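Glycoside hydrolase family 88 protein (Bacteroides vulgatus, PDB 4Q88) probably acts as a glycoside hydrolase of family 88, although its substrate is not known. Local coordinates at residues D59-Q62 against Y63-W67. Residues are numbered along the deposited sequence; the frame is centred on the assembly and turned at random.
Sequences DYLQ and YSIDW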
loop_
_atom_site.group_PDB
_atom_site.type_symbol
_atom_site.label_atom_id
_atom_site.label_comp_id
_atom_site.label_asym_id
_atom_site.label_seq_id
_atom_site.Cartn_x
_atom_site.Cartn_y
_atom_site.Cartn_z
ATOM N N ASP A 59 2.040 -16.564 16.535
ATOM C CA ASP A 59 2.732 -17.257 15.432
ATOM C C ASP A 59 2.906 -16.325 14.219
ATOM O O ASP A 59 3.940 -16.310 13.563
ATOM C CB ASP A 59 1.941 -18.504 15.012
ATOM C CG ASP A 59 1.934 -19.579 16.111
ATOM O OD1 ASP A 59 2.908 -19.674 16.876
ATOM O OD2 ASP A 59 0.930 -20.271 16.235
ATOM N N TYR A 60 1.878 -15.545 13.935
ATOM C CA TYR A 60 1.941 -14.607 12.813
ATOM C C TYR A 60 2.988 -13.555 13.131
ATOM O O TYR A 60 3.789 -13.195 12.291
ATOM C CB TYR A 60 0.587 -13.934 12.534
ATOM C CG TYR A 60 -0.539 -14.819 12.074
ATOM C CD1 TYR A 60 -0.321 -16.071 11.488
ATOM C CD2 TYR A 60 -1.825 -14.370 12.148
ATOM C CE1 TYR A 60 -1.390 -16.855 11.056
ATOM C CE2 TYR A 60 -2.881 -15.145 11.737
ATOM C CZ TYR A 60 -2.659 -16.392 11.196
ATOM O OH TYR A 60 -3.743 -17.151 10.810
ATOM N N LEU A 61 3.049 -13.119 14.382
ATOM C CA LEU A 61 4.063 -12.141 14.780
ATOM C C LEU A 61 5.476 -12.694 14.570
ATOM O O LEU A 61 6.382 -12.019 14.071
ATOM C CB LEU A 61 3.869 -11.737 16.242
ATOM C CG LEU A 61 4.708 -10.543 16.699
ATOM C CD1 LEU A 61 4.166 -9.308 15.988
ATOM C CD2 LEU A 61 4.600 -10.447 18.238
ATOM N N GLN A 62 5.665 -13.949 14.957
ATOM C CA GLN A 62 6.964 -14.565 14.867
ATOM C C GLN A 62 7.361 -14.727 13.412
ATOM O O GLN A 62 8.560 -14.716 13.103
ATOM C CB GLN A 62 6.944 -15.963 15.511
ATOM C CG GLN A 62 8.355 -16.546 15.673
ATOM C CD GLN A 62 9.184 -15.709 16.627
ATOM O OE1 GLN A 62 8.697 -15.301 17.663
ATOM N NE2 GLN A 62 10.420 -15.430 16.274
ATOM N N TYR A 63 6.390 -14.862 12.510
ATOM C CA TYR A 63 6.735 -14.926 11.071
ATOM C C TYR A 63 7.416 -13.623 10.604
ATOM O O TYR A 63 8.431 -13.662 9.859
ATOM C CB TYR A 63 5.501 -15.267 10.238
ATOM C CG TYR A 63 5.744 -15.602 8.794
ATOM C CD1 TYR A 63 5.706 -14.609 7.829
ATOM C CD2 TYR A 63 5.933 -16.918 8.368
ATOM C CE1 TYR A 63 5.908 -14.893 6.493
ATOM C CE2 TYR A 63 6.159 -17.214 7.011
ATOM C CZ TYR A 63 6.139 -16.177 6.077
ATOM O OH TYR A 63 6.304 -16.409 4.730
ATOM N N SER A 64 6.865 -12.487 11.005
ATOM C CA SER A 64 7.476 -11.183 10.696
ATOM C C SER A 64 8.816 -10.984 11.418
ATOM O O SER A 64 9.763 -10.431 10.855
ATOM C CB SER A 64 6.505 -10.013 10.940
ATOM O OG SER A 64 5.512 -10.000 9.927
ATOM N N ILE A 65 8.922 -11.417 12.666
ATOM C CA ILE A 65 10.171 -11.271 13.405
ATOM C C ILE A 65 11.247 -12.106 12.720
ATOM O O ILE A 65 12.367 -11.655 12.547
ATOM C CB ILE A 65 10.020 -11.719 14.880
ATOM C CG1 ILE A 65 9.120 -10.747 15.641
ATOM C CG2 ILE A 65 11.388 -11.884 15.561
ATOM C CD1 ILE A 65 8.617 -11.257 16.975
ATOM N N ASP A 66 10.894 -13.308 12.293
ATOM C CA ASP A 66 11.875 -14.213 11.661
ATOM C C ASP A 66 12.338 -13.608 10.347
ATOM O O ASP A 66 13.503 -13.725 9.963
ATOM C CB ASP A 66 11.266 -15.607 11.428
ATOM C CG ASP A 66 11.113 -16.420 12.694
ATOM O OD1 ASP A 66 11.539 -15.962 13.784
ATOM O OD2 ASP A 66 10.443 -17.487 12.610
ATOM N N TRP A 67 11.425 -12.962 9.625
ATOM C CA TRP A 67 11.838 -12.252 8.394
ATOM C C TRP A 67 12.730 -11.060 8.668
ATOM O O TRP A 67 13.740 -10.887 7.980
ATOM C CB TRP A 67 10.600 -11.800 7.623
ATOM C CG TRP A 67 10.788 -10.882 6.448
ATOM C CD1 TRP A 67 11.202 -11.223 5.195
ATOM C CD2 TRP A 67 10.401 -9.515 6.391
ATOM N NE1 TRP A 67 11.115 -10.139 4.345
ATOM C CE2 TRP A 67 10.639 -9.063 5.061
ATOM C CE3 TRP A 67 9.902 -8.610 7.331
ATOM C CZ2 TRP A 67 10.358 -7.748 4.659
ATOM C CZ3 TRP A 67 9.629 -7.311 6.930
ATOM C CH2 TRP A 67 9.876 -6.890 5.602
#
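Three nitrogens converge on the carbonyl oxygen of Tyr60. Ser64 N reaches Tyr60 O at 3.4 Å, a long, weak helical bond; Tyr63 N gives a second weak one to the same oxygen, its firmer acceptor being Asp59 O; and the amide of Asn48, on helix 39-55, donates a third. A serine suits this buried turn because its hydroxyl is small and bonds both Asn48 ND2 and His45 ND1. One residue on, the bond is shorter: Ile65 N lies 3.0 Å from Leu61 O.

These are the i to i+4 backbone bonds of an α-helix, 58-70, with a weak i to i+3 bond added at Tyr60 O; it is one of the many helices that pack together in what family 88 enzymes build as an (α/α)6 barrel. Tyr60 and Tyr63 pack against helix 13-30, and their buried hydroxyls are satisfied by His21 and Gln25 for Tyr60 and the carbonyl of His31 for Tyr63. Leu61 packs its CG against Ile65 CD1 at 4.0 Å, and its side chain also touches Leu110 and Leu113 of helix 103-113.

On the exposed side, glutamine is long enough to reach one turn on and carries an N-H, while the short aspartate holds its carboxylate close to the helix. With CG anti to the backbone N (chi1 -169°) and a bend at chi2, the Gln62 amide stands off the helix, NE2 pointing forward to Asp66 OD1 at 2.8 Å in a nearly straight bond (165°). The donor comes in on the syn side, somewhat out of the carboxylate plane; amide and carboxylate are 54° apart. Replacing Asp66 with an alanine would probably leave NE2 without this acceptor and the Gln62 amide freer to turn. The methyl Ile65 CG2 flanks that amide, 3.7 Å from Gln62 NE2.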